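Local atomic coordinates of sulfur oxidation protein SOXB (Thermus thermophilus, PDB entry 2WDD), a protein that hydrolyses a sulfur-sulfur bond, releasing sulfate from a cysteine S-thiosulfonate in the Sox sulfur oxidation pathway, and carries two manganese ions. Residues Tyr202-Val207 with Glu253-Val258; Ala116-Glu121 with Leu312-Leu317. All coordinates share one frame; numbering follows the deposited sequence. Where two conformers were deposited one is given.

Contact 1 of 2, residues Tyr202-Val207 with Glu253-Val258; sequences YRIHRV and EGANAV
Tyr202 and Glu253 meet through a single short hydrogen bond, an example of how a buried tyrosine can tie an edge strand to the end of a helix. Tyr202 OH donates to Glu253 OE1 at 2.7 Å, and the carboxylate oxygen lies at the edge of the ring, in its plane. The two flat groups are turned 79° against each other, and the hydroxyl meets OE1 from above the carboxylate plane. Tyr202 reaches this position with CG between its backbone N and carbonyl carbon (chi1 66°), while the glutamate chain runs out extended beyond CG. A phenylalanine here would probably leave Glu253 OE1 without its hydroxyl donor and the carboxylate freer to swing. Beside this bond, Ile204 touches with its CD1 end alone, 3.9 Å from Glu253 CB and 4.2 Å from Ala255 CB. Gly254, between these two partners, has a positive phi (113°) in a Schellman motif that ends helix 240-252 and turns the chain toward strand 257-262. Strand 210-217 lies between strands 202-207 and 257-262 in the sheet, and the Tyr202 side chain also packs on Val215 of that middle strand and on Lys249 and Ala250 of helix 240-252.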
loop_
_atom_site.group_PDB
_atom_site.type_symbol
_atom_site.label_atom_id
_atom_site.label_comp_id
_atom_site.label_asym_id
_atom_site.label_seq_id
_atom_site.Cartn_x
_atom_site.Cartn_y
_atom_site.Cartn_z
ATOM N N TYR A 202 -1.722 16.780 16.367
ATOM C CA TYR A 202 -3.087 16.291 16.538
ATOM C C TYR A 202 -4.131 17.397 16.465
ATOM O O TYR A 202 -3.805 18.590 16.497
ATOM C CB TYR A 202 -3.218 15.564 17.892
ATOM C CG TYR A 202 -3.045 16.470 19.103
ATOM C CD1 TYR A 202 -4.096 17.249 19.564
ATOM C CD2 TYR A 202 -1.832 16.539 19.774
ATOM C CE1 TYR A 202 -3.940 18.090 20.658
ATOM C CE2 TYR A 202 -1.656 17.388 20.856
ATOM C CZ TYR A 202 -2.714 18.153 21.296
ATOM O OH TYR A 202 -2.533 18.977 22.382
ATOM N N ARG A 203 -5.391 16.987 16.357
ATOM C CA ARG A 203 -6.516 17.916 16.380
ATOM C C ARG A 203 -7.602 17.302 17.253
ATOM O O ARG A 203 -7.914 16.127 17.104
ATOM C CB ARG A 203 -7.071 18.180 14.983
ATOM C CG ARG A 203 -8.289 19.109 14.971
ATOM C CD ARG A 203 -7.944 20.498 15.513
ATOM N NE ARG A 203 -6.690 20.967 14.935
ATOM C CZ ARG A 203 -5.765 21.665 15.585
ATOM N NH1 ARG A 203 -5.971 22.058 16.835
ATOM N NH2 ARG A 203 -4.648 22.010 14.964
ATOM N N ILE A 204 -8.179 18.095 18.152
ATOM C CA ILE A 204 -9.265 17.616 19.001
ATOM C C ILE A 204 -10.590 18.031 18.391
ATOM O O ILE A 204 -10.767 19.182 17.980
ATOM C CB ILE A 204 -9.128 18.102 20.456
ATOM C CG1 ILE A 204 -7.888 17.491 21.110
ATOM C CG2 ILE A 204 -10.385 17.733 21.263
ATOM C CD1 ILE A 204 -7.505 18.144 22.425
ATOM N N HIS A 205 -11.512 17.079 18.304
ATOM C CA HIS A 205 -12.822 17.314 17.723
ATOM C C HIS A 205 -13.916 17.086 18.752
ATOM O O HIS A 205 -13.863 16.132 19.519
ATOM C CB HIS A 205 -13.056 16.341 16.574
ATOM C CG HIS A 205 -12.197 16.610 15.380
ATOM N ND1 HIS A 205 -12.598 17.428 14.345
ATOM C CD2 HIS A 205 -10.965 16.155 15.048
ATOM C CE1 HIS A 205 -11.636 17.488 13.439
ATOM N NE2 HIS A 205 -10.634 16.727 13.844
ATOM N N ARG A 206 -14.931 17.943 18.729
ATOM C CA ARG A 206 -16.056 17.789 19.634
ATOM C C ARG A 206 -16.959 16.688 19.099
ATOM O O ARG A 206 -17.343 16.694 17.930
ATOM C CB ARG A 206 -16.840 19.099 19.744
ATOM C CG ARG A 206 -16.227 20.106 20.702
ATOM C CD ARG A 206 -17.293 21.000 21.326
ATOM N NE ARG A 206 -17.743 22.043 20.409
ATOM C CZ ARG A 206 -18.773 22.852 20.639
ATOM N NH1 ARG A 206 -19.108 23.772 19.744
ATOM N NH2 ARG A 206 -19.468 22.744 21.763
ATOM N N VAL A 207 -17.278 15.733 19.964
ATOM C CA VAL A 207 -18.165 14.631 19.618
ATOM C C VAL A 207 -19.234 14.632 20.696
ATOM O O VAL A 207 -19.127 13.911 21.687
ATOM C CB VAL A 207 -17.412 13.284 19.603
ATOM C CG1 VAL A 207 -18.397 12.127 19.685
ATOM C CG2 VAL A 207 -16.550 13.168 18.360
ATOM N N GLU A 253 -5.376 18.672 27.328
ATOM C CA GLU A 253 -6.214 19.699 26.729
ATOM C C GLU A 253 -7.685 19.299 26.727
ATOM O O GLU A 253 -8.537 20.045 26.241
ATOM C CB GLU A 253 -5.732 20.042 25.316
ATOM C CG GLU A 253 -4.387 20.744 25.307
ATOM C CD GLU A 253 -4.023 21.302 23.948
ATOM O OE1 GLU A 253 -4.470 20.727 22.934
ATOM O OE2 GLU A 253 -3.288 22.313 23.895
ATOM N N GLY A 254 -7.987 18.118 27.265
ATOM C CA GLY A 254 -9.366 17.675 27.374
ATOM C C GLY A 254 -9.843 16.492 26.547
ATOM O O GLY A 254 -11.014 16.131 26.622
ATOM N N ALA A 255 -8.968 15.886 25.751
ATOM C CA ALA A 255 -9.390 14.739 24.948
ATOM C C ALA A 255 -9.784 13.564 25.841
ATOM O O ALA A 255 -9.041 13.190 26.738
ATOM C CB ALA A 255 -8.287 14.322 23.974
ATOM N N ASN A 256 -10.942 12.971 25.568
ATOM C CA ASN A 256 -11.400 11.800 26.322
ATOM C C ASN A 256 -10.844 10.537 25.674
ATOM O O ASN A 256 -10.530 9.563 26.360
ATOM C CB ASN A 256 -12.924 11.726 26.322
ATOM C CG ASN A 256 -13.556 12.924 26.998
ATOM O OD1 ASN A 256 -14.155 13.774 26.345
ATOM N ND2 ASN A 256 -13.352 13.035 28.301
ATOM N N ALA A 257 -10.727 10.571 24.348
ATOM C CA ALA A 257 -10.246 9.420 23.589
ATOM C C ALA A 257 -9.205 9.868 22.582
ATOM O O ALA A 257 -9.239 11.004 22.121
ATOM C CB ALA A 257 -11.399 8.731 22.877
ATOM N N VAL A 258 -8.288 8.969 22.246
ATOM C CA VAL A 258 -7.212 9.298 21.321
ATOM C C VAL A 258 -7.116 8.275 20.195
ATOM O O VAL A 258 -7.009 7.078 20.444
ATOM C CB VAL A 258 -5.867 9.424 22.073
ATOM C CG1 VAL A 258 -4.699 9.618 21.087
ATOM C CG2 VAL A 258 -5.923 10.576 23.080
#

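Contact 2 of 2, residues Ala116-Glu121 with Leu312-Leu317; sequences ARVEAE and LMRVDL
Arg314 reaches from its strand to Val118 and Glu121 at the end of helix 104-120, and illustrates how one long side chain can fill the space between a helix and a sheet. Along strand 312-317, Leu312 comes first and turns to an earlier part of the same helix, packing on Leu110 and Ile111. Arg314 then carries the contact: with CG anti to its backbone N (chi1 175°) and the chain extended as far as NE, it holds its guanidinium well out from the strand. Val118 CG2 sits over one face of that group, displaced toward the rim, 3.7 Å from Arg314 NH2. Glu121 OE2 stays 4.3 Å from Arg314 NH2, beyond salt-bridge range, and water joins the charges instead. Water 1 donates to Glu121 OE1 at 2.5 Å and accepts from Arg314 NH1 at 2.9 Å; water 2 likewise donates to Glu121 OE2 and accepts only a weak bond from Arg314 NH2. Gln114 OE1, one turn before Val118 on the helix, accepts a hydrogen bond from Arg314 NH1. Asp316 returns to the helix side, where its OD1 takes Arg314 NE through the syn lone pair at 2.9 Å, nearly straight (166°) and in the guanidinium plane. This salt bridge probably helps fix the rotation of the guanidinium, while Arg328 and Thr30 hold the carboxylate in turn. The arrangement is a helix packed on one face of a mixed beta-sheet, consistent with the alpha-beta-beta-alpha sandwich of metallophosphoesterase domains, in which helices cover the outer faces of two sheets.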
loop_
_atom_site.group_PDB
_atom_site.type_symbol
_atom_site.label_atom_id
_atom_site.label_comp_id
_atom_site.label_asym_id
_atom_site.label_seq_id
_atom_site.Cartn_x
_atom_site.Cartn_y
_atom_site.Cartn_z
ATOM N N ALA A 116 -23.938 11.077 5.408
ATOM C CA ALA A 116 -25.307 11.602 5.447
ATOM C C ALA A 116 -26.129 10.804 6.453
ATOM O O ALA A 116 -26.884 11.364 7.249
ATOM C CB ALA A 116 -25.943 11.529 4.064
ATOM N N ARG A 117 -25.974 9.486 6.399
ATOM C CA ARG A 117 -26.688 8.602 7.309
ATOM C C ARG A 117 -26.372 8.971 8.752
ATOM O O ARG A 117 -27.281 9.109 9.575
ATOM C CB ARG A 117 -26.311 7.141 7.058
ATOM C CG ARG A 117 -26.887 6.545 5.787
ATOM C CD ARG A 117 -26.369 5.129 5.584
ATOM N NE ARG A 117 -26.607 4.635 4.233
ATOM C CZ ARG A 117 -27.408 3.613 3.945
ATOM N NH1 ARG A 117 -28.053 2.982 4.917
ATOM N NH2 ARG A 117 -27.565 3.223 2.687
ATOM N N VAL A 118 -25.088 9.129 9.058
ATOM C CA VAL A 118 -24.639 9.479 10.403
ATOM C C VAL A 118 -25.155 10.829 10.885
ATOM O O VAL A 118 -25.546 10.977 12.044
ATOM C CB VAL A 118 -23.103 9.401 10.518
ATOM C CG1 VAL A 118 -22.624 10.054 11.808
ATOM C CG2 VAL A 118 -22.639 7.952 10.432
ATOM N N GLU A 119 -25.122 11.822 10.008
ATOM C CA GLU A 119 -25.578 13.156 10.376
ATOM C C GLU A 119 -27.099 13.217 10.525
ATOM O O GLU A 119 -27.617 13.959 11.358
ATOM C CB GLU A 119 -25.035 14.207 9.405
ATOM C CG GLU A 119 -23.528 14.417 9.570
ATOM C CD GLU A 119 -22.918 15.314 8.507
ATOM O OE1 GLU A 119 -23.557 15.528 7.454
ATOM O OE2 GLU A 119 -21.789 15.796 8.724
ATOM N N ALA A 120 -27.807 12.385 9.766
ATOM C CA ALA A 120 -29.259 12.323 9.874
ATOM C C ALA A 120 -29.635 11.751 11.237
ATOM O O ALA A 120 -30.705 12.049 11.770
ATOM C CB ALA A 120 -29.848 11.478 8.758
ATOM N N GLU A 121 -28.739 10.938 11.797
ATOM C CA GLU A 121 -28.940 10.321 13.109
ATOM C C GLU A 121 -28.504 11.268 14.219
ATOM O O GLU A 121 -28.490 10.893 15.392
ATOM C CB GLU A 121 -28.089 9.050 13.245
ATOM C CG GLU A 121 -28.290 7.994 12.180
ATOM C CD GLU A 121 -27.172 6.961 12.188
ATOM O OE1 GLU A 121 -27.333 5.898 11.551
ATOM O OE2 GLU A 121 -26.127 7.213 12.828
ATOM N N LEU A 312 -13.978 1.167 2.440
ATOM C CA LEU A 312 -14.115 2.300 3.327
ATOM C C LEU A 312 -14.380 1.647 4.676
ATOM O O LEU A 312 -15.292 0.825 4.804
ATOM C CB LEU A 312 -15.317 3.165 2.946
ATOM C CG LEU A 312 -15.487 4.345 3.907
ATOM C CD1 LEU A 312 -14.362 5.372 3.711
ATOM C CD2 LEU A 312 -16.859 5.004 3.709
ATOM N N MET A 313 -13.525 1.928 5.651
ATOM C CA MET A 313 -13.701 1.349 6.972
ATOM C C MET A 313 -14.557 2.281 7.802
ATOM O O MET A 313 -14.189 3.439 8.018
ATOM C CB MET A 313 -12.358 1.129 7.666
ATOM C CG MET A 313 -11.835 -0.288 7.498
ATOM S SD MET A 313 -11.729 -0.835 5.792
ATOM C CE MET A 313 -10.459 0.323 5.159
ATOM N N ARG A 314 -15.708 1.789 8.259
ATOM C CA ARG A 314 -16.569 2.604 9.096
ATOM C C ARG A 314 -16.366 2.166 10.532
ATOM O O ARG A 314 -16.576 0.996 10.873
ATOM C CB ARG A 314 -18.039 2.477 8.708
ATOM C CG ARG A 314 -18.953 3.241 9.677
ATOM C CD ARG A 314 -20.409 3.314 9.217
ATOM N NE ARG A 314 -21.239 3.776 10.332
ATOM C CZ ARG A 314 -22.534 4.055 10.250
ATOM N NH1 ARG A 314 -23.166 3.959 9.091
ATOM N NH2 ARG A 314 -23.193 4.436 11.336
ATOM N N VAL A 315 -15.887 3.089 11.358
ATOM C CA VAL A 315 -15.610 2.782 12.753
ATOM C C VAL A 315 -16.468 3.665 13.646
ATOM O O VAL A 315 -16.235 4.870 13.742
ATOM C CB VAL A 315 -14.125 2.953 13.098
ATOM C CG1 VAL A 315 -13.840 2.487 14.529
ATOM C CG2 VAL A 315 -13.245 2.197 12.096
ATOM N N ASP A 316 -17.458 3.059 14.300
ATOM C CA ASP A 316 -18.365 3.797 15.181
ATOM C C ASP A 316 -17.892 3.631 16.604
ATOM O O ASP A 316 -17.593 2.526 17.033
ATOM C CB ASP A 316 -19.793 3.282 15.034
ATOM C CG ASP A 316 -20.268 3.307 13.601
ATOM O OD1 ASP A 316 -20.295 4.408 13.023
ATOM O OD2 ASP A 316 -20.600 2.234 13.048
ATOM N N LEU A 317 -17.744 4.747 17.310
ATOM C CA LEU A 317 -17.213 4.731 18.658
ATOM C C LEU A 317 -18.190 5.142 19.749
ATOM O O LEU A 317 -18.800 6.217 19.680
ATOM C CB LEU A 317 -16.007 5.670 18.765
ATOM C CG LEU A 317 -14.916 5.513 17.704
ATOM C CD1 LEU A 317 -13.853 6.603 17.852
ATOM C CD2 LEU A 317 -14.307 4.120 17.799
HETATM O O HOH W 1 -25.858 4.394 10.130
HETATM O O HOH W 2 -23.671 5.545 14.050
#

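From the N terminus, the chain passes along helix 104-120, whose end supplies the first half of contact 2, and strand 311-320 supplies the second half after 190 intervening residues. Contact 1 is nested within that loop: strand 202-207 opens it, and the turn after helix 240-252 closes it after 45 intervening residues. Each contact belongs to a different mixed sheet. Contact 1 ties an edge strand of one to the helix end that leads into strand 257-262, whereas contact 2 joins a helix to an inner strand of the other. Their centres are about 18 Å apart and their nearest atoms about 6 Å, without touching, and both lie away from the manganese site.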